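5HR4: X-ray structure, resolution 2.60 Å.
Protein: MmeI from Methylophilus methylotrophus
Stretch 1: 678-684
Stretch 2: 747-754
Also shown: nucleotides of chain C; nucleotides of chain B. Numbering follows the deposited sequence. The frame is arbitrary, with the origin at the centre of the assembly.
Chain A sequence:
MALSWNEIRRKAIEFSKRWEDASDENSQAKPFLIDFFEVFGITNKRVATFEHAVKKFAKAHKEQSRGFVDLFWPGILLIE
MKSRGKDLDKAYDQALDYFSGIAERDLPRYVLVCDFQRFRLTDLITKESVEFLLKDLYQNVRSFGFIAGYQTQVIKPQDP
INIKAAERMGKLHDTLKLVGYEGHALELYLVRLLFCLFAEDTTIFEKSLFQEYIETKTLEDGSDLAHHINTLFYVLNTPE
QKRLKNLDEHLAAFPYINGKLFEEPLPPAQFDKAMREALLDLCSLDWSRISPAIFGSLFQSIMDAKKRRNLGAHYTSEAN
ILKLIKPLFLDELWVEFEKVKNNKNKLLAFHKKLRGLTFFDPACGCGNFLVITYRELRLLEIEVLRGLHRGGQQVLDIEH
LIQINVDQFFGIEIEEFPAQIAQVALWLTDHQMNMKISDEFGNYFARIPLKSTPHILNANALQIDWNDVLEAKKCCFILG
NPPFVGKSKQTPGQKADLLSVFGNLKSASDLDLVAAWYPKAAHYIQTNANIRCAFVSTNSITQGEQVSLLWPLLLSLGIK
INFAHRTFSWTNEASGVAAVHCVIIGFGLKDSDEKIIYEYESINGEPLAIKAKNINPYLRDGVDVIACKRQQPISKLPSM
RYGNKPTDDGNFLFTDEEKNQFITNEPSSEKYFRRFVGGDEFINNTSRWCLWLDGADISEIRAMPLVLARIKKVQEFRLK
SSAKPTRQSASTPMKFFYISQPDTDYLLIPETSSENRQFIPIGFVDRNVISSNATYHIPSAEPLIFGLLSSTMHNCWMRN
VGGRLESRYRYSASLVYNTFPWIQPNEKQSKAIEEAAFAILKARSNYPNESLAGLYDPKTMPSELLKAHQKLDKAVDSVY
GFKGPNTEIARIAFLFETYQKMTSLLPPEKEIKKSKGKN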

ATOM      1  N   GLY A 678      -2.211  28.982   5.153  1.00 32.16           N
ATOM      2  CA  GLY A 678      -1.670  27.695   4.773  1.00 30.46           C
ATOM      3  C   GLY A 678      -1.644  27.537   3.265  1.00 29.09           C
ATOM      4  O   GLY A 678      -1.910  28.470   2.506  1.00 31.94           O
ATOM      5  N   GLY A 679      -1.291  26.328   2.826  1.00 28.14           N
ATOM      6  CA  GLY A 679      -1.345  26.031   1.404  1.00 28.43           C
ATOM      7  C   GLY A 679      -2.747  26.177   0.853  1.00 34.73           C
ATOM      8  O   GLY A 679      -2.970  26.869  -0.151  1.00 36.01           O
ATOM      9  N   ASP A 680      -3.723  25.570   1.537  1.00 30.07           N
ATOM     10  CA  ASP A 680      -5.118  25.645   1.100  1.00 34.15           C
ATOM     11  C   ASP A 680      -5.647  27.083   1.042  1.00 34.57           C
ATOM     12  O   ASP A 680      -6.342  27.452   0.087  1.00 32.94           O
ATOM     13  N   GLU A 681      -5.354  27.903   2.065  1.00 34.64           N
ATOM     14  CA  GLU A 681      -5.846  29.286   2.077  1.00 36.64           C
ATOM     15  C   GLU A 681      -5.218  30.134   0.977  1.00 31.70           C
ATOM     16  O   GLU A 681      -5.870  31.040   0.455  1.00 36.19           O
ATOM     17  N   PHE A 682      -3.958  29.864   0.631  1.00 31.74           N
ATOM     18  CA  PHE A 682      -3.204  30.646  -0.347  1.00 31.28           C
ATOM     19  C   PHE A 682      -3.592  30.276  -1.778  1.00 35.59           C
ATOM     20  O   PHE A 682      -3.896  31.149  -2.595  1.00 35.60           O
ATOM     21  N   ILE A 683      -3.568  28.981  -2.094  1.00 31.99           N
ATOM     22  CA  ILE A 683      -4.010  28.498  -3.397  1.00 33.63           C
ATOM     23  C   ILE A 683      -5.437  28.947  -3.697  1.00 36.14           C
ATOM     24  O   ILE A 683      -5.766  29.285  -4.843  1.00 40.20           O
ATOM     25  N   ASN A 684      -6.307  28.963  -2.691  1.00 29.72           N
ATOM     26  CA  ASN A 684      -7.730  29.155  -2.917  1.00 31.65           C
ATOM     27  C   ASN A 684      -8.222  30.521  -2.481  1.00 39.83           C
ATOM     28  O   ASN A 684      -9.440  30.742  -2.418  1.00 34.37           O
ATOM     29  N   LEU A 747       8.409  35.075  -0.493  1.00 38.60           N
ATOM     30  CA  LEU A 747       7.812  34.260  -1.545  1.00 39.21           C
ATOM     31  C   LEU A 747       7.361  32.929  -0.957  1.00 34.71           C
ATOM     32  O   LEU A 747       8.180  32.185  -0.421  1.00 37.23           O
ATOM     33  N   LEU A 748       6.068  32.634  -1.070  1.00 34.94           N
ATOM     34  CA  LEU A 748       5.449  31.461  -0.464  1.00 31.91           C
ATOM     35  C   LEU A 748       5.278  30.339  -1.483  1.00 35.93           C
ATOM     36  O   LEU A 748       4.764  30.572  -2.584  1.00 40.23           O
ATOM     37  N   ILE A 749       5.649  29.119  -1.098  1.00 36.12           N
ATOM     38  CA  ILE A 749       5.460  27.920  -1.910  1.00 33.08           C
ATOM     39  C   ILE A 749       4.572  26.949  -1.140  1.00 33.85           C
ATOM     40  O   ILE A 749       4.950  26.500  -0.056  1.00 38.24           O
ATOM     41  N   PRO A 750       3.393  26.593  -1.642  1.00 31.90           N
ATOM     42  CA  PRO A 750       2.548  25.624  -0.930  1.00 29.84           C
ATOM     43  C   PRO A 750       3.200  24.252  -0.841  1.00 35.28           C
ATOM     44  O   PRO A 750       3.897  23.810  -1.757  1.00 40.75           O
ATOM     45  N   GLU A 751       2.929  23.549   0.263  1.00 30.74           N
ATOM     46  CA  GLU A 751       3.620  22.287   0.493  1.00 30.83           C
ATOM     47  C   GLU A 751       2.967  21.128  -0.260  1.00 30.11           C
ATOM     48  O   GLU A 751       3.657  20.360  -0.934  1.00 30.63           O
ATOM     49  N   THR A 752       1.645  20.999  -0.179  1.00 29.48           N
ATOM     50  CA  THR A 752       0.917  19.845  -0.698  1.00 30.19           C
ATOM     51  C   THR A 752      -0.195  20.343  -1.609  1.00 33.87           C
ATOM     52  O   THR A 752      -1.058  21.105  -1.158  1.00 37.05           O
ATOM     53  N   SER A 753      -0.186  19.917  -2.881  1.00 31.34           N
ATOM     54  CA  SER A 753      -1.042  20.553  -3.887  1.00 33.58           C
ATOM     55  C   SER A 753      -1.172  19.669  -5.123  1.00 33.30           C
ATOM     56  O   SER A 753      -0.303  18.842  -5.415  1.00 33.78           O
ATOM     57  N   SER A 754      -2.250  19.914  -5.876  1.00 36.39           N
ATOM     58  CA  SER A 754      -2.755  18.977  -6.883  1.00 34.54           C
ATOM     59  C   SER A 754      -1.740  18.674  -7.982  1.00 32.70           C
ATOM     60  O   SER A 754      -1.131  19.574  -8.559  1.00 29.66           O
TER

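Packing of the short helix 679-683 of MmeI against the strand 747-750 and the residues that follow it, beside bound DNA. The two axes approach to 8.6 Å with 113° between their N-to-C directions, and the backbones come nearest at Gly 679 and Pro 750, whose CA atoms lie 4.6 Å apart. No hydrogen bond links the stretches; their contact is apolar.

The apolar contacts begin with Phe 682 and Ile 683, which point toward the other stretch, where Leu 748 and Pro 750 point back and the intervening Ile 749 points away, the alternation usual in an extended strand. Phe 682 (chi1 t, chi2 82°) turns one ring face to Leu 748 (chi1 t, chi2 t): Leu 748 CD2 sits 4.0 Å from the centroid of the Phe 682 ring, 15° off its normal, a CH-pi contact. The same ring meets the proline obliquely, with Phe 682 CD2 3.7 Å from Pro 750 CG. Ile 683 (chi1 m, chi2 t) extends its CD1 methyl to within 3.7 Å of Pro 750 CB and 3.8 Å of the CB of Ser 753 (chi1 p), which also points toward the helix, so Ile 683 bridges the strand end and the next short strand. Pro 750, with a C-gamma exo ring, thus touches both helix side chains and also the glycine backbone, Gly 679 CA lying 4.2 Å from Pro 750 CB. A CB on Gly 679 would point toward the strand and be crowded by OP1 of DT7 of chain C.

Polar contacts form within each stretch. At the helix start, Gly 678 N donates to Glu 681 OE1 (3.2 Å), the Glu 681 side chain (chi1 m, chi2 p) folding back to reach the N-cap residue. At the other end, Asn 684 ND2 (chi1 m) donates to Asp 680 OD1 (2.6 Å; Asp 680 chi1 t). In the second stretch, Thr 752 OG1 (chi1 m) makes a very short hydrogen bond of 2.3 Å to Glu 751 OE1.

Bound DNA lies beside both stretches. The helix N-terminus meets the backbone of chain C, where Asp 680 N donates to DT7 OP1 (2.8 Å, 163°) and Gly 679 N lies 2.9 Å from the same DT7 OP1. One nucleotide earlier, Ser 754 N donates to DG6 OP2 (3.3 Å), so the two stretches hold neighbouring phosphates of one strand. Ile 683 CG2 comes within 4.0 Å of DG6 OP1, while its CD1 packs against Pro 750. Glu 751, whose CA-to-CB bond points sideways, accepts a base hydrogen bond instead: DC5 of chain B donates through N4 to Glu 751 OE2 (3.2 Å).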

ATOM      1  CB  ASP A 680      -5.984  24.808   2.028  1.00 35.25           C
ATOM      2  CG  ASP A 680      -7.437  24.987   1.757  1.00 39.46           C
ATOM      3  OD1 ASP A 680      -7.792  25.111   0.568  1.00 39.96           O
ATOM      4  OD2 ASP A 680      -8.217  25.020   2.734  1.00 48.32           O
ATOM      5  CB  GLU A 681      -5.581  29.953   3.432  1.00 30.68           C
ATOM      6  CG  GLU A 681      -6.574  29.606   4.539  1.00 34.82           C
ATOM      7  CD  GLU A 681      -6.334  28.224   5.168  1.00 38.71           C
ATOM      8  OE1 GLU A 681      -5.158  27.759   5.223  1.00 28.59           O
ATOM      9  OE2 GLU A 681      -7.346  27.611   5.602  1.00 37.18           O
ATOM     10  CB  PHE A 682      -1.701  30.415  -0.117  1.00 30.69           C
ATOM     11  CG  PHE A 682      -0.814  31.015  -1.173  1.00 34.84           C
ATOM     12  CD1 PHE A 682      -0.464  32.356  -1.123  1.00 39.72           C
ATOM     13  CD2 PHE A 682      -0.324  30.242  -2.211  1.00 38.14           C
ATOM     14  CE1 PHE A 682       0.354  32.918  -2.079  1.00 36.62           C
ATOM     15  CE2 PHE A 682       0.502  30.795  -3.180  1.00 39.41           C
ATOM     16  CZ  PHE A 682       0.839  32.137  -3.117  1.00 42.15           C
ATOM     17  CB  ILE A 683      -3.874  26.965  -3.453  1.00 29.19           C
ATOM     18  CG1 ILE A 683      -2.420  26.584  -3.720  1.00 27.10           C
ATOM     19  CG2 ILE A 683      -4.792  26.379  -4.497  1.00 31.97           C
ATOM     20  CD1 ILE A 683      -2.065  25.192  -3.307  1.00 26.11           C
ATOM     21  CB  ASN A 684      -8.524  28.078  -2.200  1.00 31.02           C
ATOM     22  CG  ASN A 684      -8.257  26.747  -2.766  1.00 40.66           C
ATOM     23  OD1 ASN A 684      -8.228  26.598  -3.990  1.00 44.99           O
ATOM     24  ND2 ASN A 684      -7.993  25.763  -1.904  1.00 38.54           N
ATOM     25  CB  LEU A 747       8.816  34.037  -2.672  1.00 39.81           C
ATOM     26  CG  LEU A 747       8.459  33.049  -3.776  1.00 41.46           C
ATOM     27  CD1 LEU A 747       7.309  33.586  -4.598  1.00 37.05           C
ATOM     28  CD2 LEU A 747       9.685  32.792  -4.645  1.00 40.17           C
ATOM     29  CB  LEU A 748       4.085  31.842   0.109  1.00 35.76           C
ATOM     30  CG  LEU A 748       3.380  30.840   1.025  1.00 39.62           C
ATOM     31  CD1 LEU A 748       2.365  31.584   1.869  1.00 33.64           C
ATOM     32  CD2 LEU A 748       2.687  29.738   0.230  1.00 35.95           C
ATOM     33  CB  ILE A 749       6.788  27.229  -2.264  1.00 36.42           C
ATOM     34  CG1 ILE A 749       7.797  28.211  -2.877  1.00 40.91           C
ATOM     35  CG2 ILE A 749       6.516  26.045  -3.185  1.00 36.48           C
ATOM     36  CD1 ILE A 749       8.644  28.985  -1.853  1.00 36.64           C
ATOM     37  CB  PRO A 750       1.277  25.576  -1.785  1.00 32.72           C
ATOM     38  CG  PRO A 750       1.221  26.932  -2.418  1.00 32.36           C
ATOM     39  CD  PRO A 750       2.661  27.269  -2.721  1.00 34.47           C
ATOM     40  CB  GLU A 751       3.685  21.993   1.987  1.00 34.85           C
ATOM     41  CG  GLU A 751       4.644  20.870   2.357  1.00 34.26           C
ATOM     42  CD  GLU A 751       3.984  19.818   3.222  1.00 35.38           C
ATOM     43  OE1 GLU A 751       2.762  19.585   3.044  1.00 37.97           O
ATOM     44  OE2 GLU A 751       4.681  19.232   4.076  1.00 32.98           O
ATOM     45  CB  THR A 752       0.352  19.029   0.464  1.00 29.17           C
ATOM     46  OG1 THR A 752       1.428  18.701   1.351  1.00 37.06           O
ATOM     47  CG2 THR A 752      -0.318  17.759   0.003  1.00 21.54           C
ATOM     48  CB  SER A 753      -0.511  21.924  -4.294  1.00 27.08           C
ATOM     49  OG  SER A 753       0.790  21.810  -4.850  1.00 30.40           O
ATOM     50  CB  SER A 754      -4.035  19.542  -7.507  1.00 32.54           C
ATOM     51  OG  SER A 754      -4.622  18.610  -8.404  1.00 41.99           O
TER
ATOM     52  P    DG C   6      -5.381  21.993  -3.517  1.00 37.73           P
ATOM     53  OP1  DG C   6      -6.541  22.914  -3.533  1.00 42.11           O
ATOM     54  OP2  DG C   6      -4.355  22.040  -4.599  1.00 34.64           O
ATOM     55  O5'  DG C   6      -4.540  22.002  -2.139  1.00 38.20           O
ATOM     56  C5'  DG C   6      -4.897  22.814  -1.076  1.00 36.49           C
ATOM     57  C4'  DG C   6      -4.934  22.032   0.229  1.00 34.35           C
ATOM     58  O4'  DG C   6      -5.435  20.699   0.035  1.00 32.48           O
ATOM     59  C3'  DG C   6      -3.620  21.897   0.996  1.00 34.17           C
ATOM     60  O3'  DG C   6      -3.912  22.227   2.304  1.00 37.51           O
ATOM     61  C2'  DG C   6      -3.285  20.418   0.888  1.00 34.21           C
ATOM     62  C1'  DG C   6      -4.670  19.795   0.802  1.00 35.29           C
ATOM     63  N9   DG C   6      -4.688  18.542   0.074  1.00 37.81           N
ATOM     64  C8   DG C   6      -4.637  18.412  -1.294  1.00 30.96           C
ATOM     65  N7   DG C   6      -4.688  17.182  -1.694  1.00 32.32           N
ATOM     66  C5   DG C   6      -4.786  16.440  -0.523  1.00 30.02           C
ATOM     67  C6   DG C   6      -4.884  15.047  -0.343  1.00 27.75           C
ATOM     68  O6   DG C   6      -4.894  14.170  -1.206  1.00 34.44           O
ATOM     69  N1   DG C   6      -4.962  14.700   0.997  1.00 33.78           N
ATOM     70  C2   DG C   6      -4.959  15.591   2.043  1.00 31.50           C
ATOM     71  N2   DG C   6      -5.052  15.058   3.269  1.00 27.25           N
ATOM     72  N3   DG C   6      -4.873  16.913   1.891  1.00 32.74           N
ATOM     73  C4   DG C   6      -4.784  17.264   0.581  1.00 31.77           C
ATOM     74  P    DT C   7      -2.790  22.471   3.415  1.00 33.64           P
ATOM     75  OP1  DT C   7      -2.679  23.934   3.576  1.00 35.57           O
ATOM     76  OP2  DT C   7      -1.565  21.679   3.166  1.00 37.50           O
ATOM     77  O5'  DT C   7      -3.543  21.901   4.674  1.00 33.74           O
ATOM     78  C5'  DT C   7      -4.912  22.240   4.829  1.00 31.78           C
ATOM     79  C4'  DT C   7      -5.408  21.885   6.219  1.00 37.69           C
ATOM     80  O4'  DT C   7      -5.407  20.446   6.372  1.00 38.50           O
ATOM     81  C3'  DT C   7      -4.573  22.411   7.392  1.00 28.33           C
ATOM     82  O3'  DT C   7      -5.427  22.530   8.499  1.00 30.59           O
ATOM     83  C2'  DT C   7      -3.589  21.269   7.581  1.00 28.95           C
ATOM     84  C1'  DT C   7      -4.533  20.089   7.419  1.00 29.99           C
ATOM     85  N1   DT C   7      -3.885  18.854   7.024  1.00 31.49           N
ATOM     86  C2   DT C   7      -4.037  17.737   7.813  1.00 30.18           C
ATOM     87  O2   DT C   7      -4.670  17.741   8.852  1.00 32.20           O
ATOM     88  N3   DT C   7      -3.418  16.613   7.338  1.00 27.80           N
ATOM     89  C4   DT C   7      -2.692  16.502   6.168  1.00 30.66           C
ATOM     90  O4   DT C   7      -2.170  15.450   5.820  1.00 28.33           O
ATOM     91  C5   DT C   7      -2.592  17.714   5.379  1.00 32.36           C
ATOM     92  C7   DT C   7      -1.831  17.718   4.098  1.00 25.79           C
ATOM     93  C6   DT C   7      -3.191  18.817   5.838  1.00 32.23           C
ATOM     94  P    DC B   5       8.583  12.792   1.777  1.00 34.78           P
ATOM     95  OP1  DC B   5       9.334  11.734   1.055  1.00 31.44           O
ATOM     96  OP2  DC B   5       7.876  13.883   1.084  1.00 33.13           O
ATOM     97  O5'  DC B   5       7.458  12.071   2.634  1.00 31.69           O
ATOM     98  C5'  DC B   5       7.797  11.059   3.532  1.00 26.57           C
ATOM     99  C4'  DC B   5       6.704  10.944   4.560  1.00 30.45           C
ATOM    100  O4'  DC B   5       6.598  12.173   5.284  1.00 28.27           O
ATOM    101  C3'  DC B   5       5.319  10.779   3.979  1.00 29.17           C
ATOM    102  O3'  DC B   5       5.107   9.432   3.672  1.00 28.89           O
ATOM    103  C2'  DC B   5       4.414  11.259   5.123  1.00 28.96           C
ATOM    104  C1'  DC B   5       5.347  12.171   5.934  1.00 28.68           C
ATOM    105  N1   DC B   5       4.901  13.553   6.044  1.00 28.79           N
ATOM    106  C2   DC B   5       4.539  14.047   7.298  1.00 31.00           C
ATOM    107  O2   DC B   5       4.568  13.285   8.264  1.00 29.47           O
ATOM    108  N3   DC B   5       4.150  15.338   7.413  1.00 30.13           N
ATOM    109  C4   DC B   5       4.129  16.119   6.323  1.00 31.97           C
ATOM    110  N4   DC B   5       3.743  17.396   6.466  1.00 28.83           N
ATOM    111  C5   DC B   5       4.504  15.621   5.037  1.00 28.66           C
ATOM    112  C6   DC B   5       4.888  14.348   4.951  1.00 25.55           C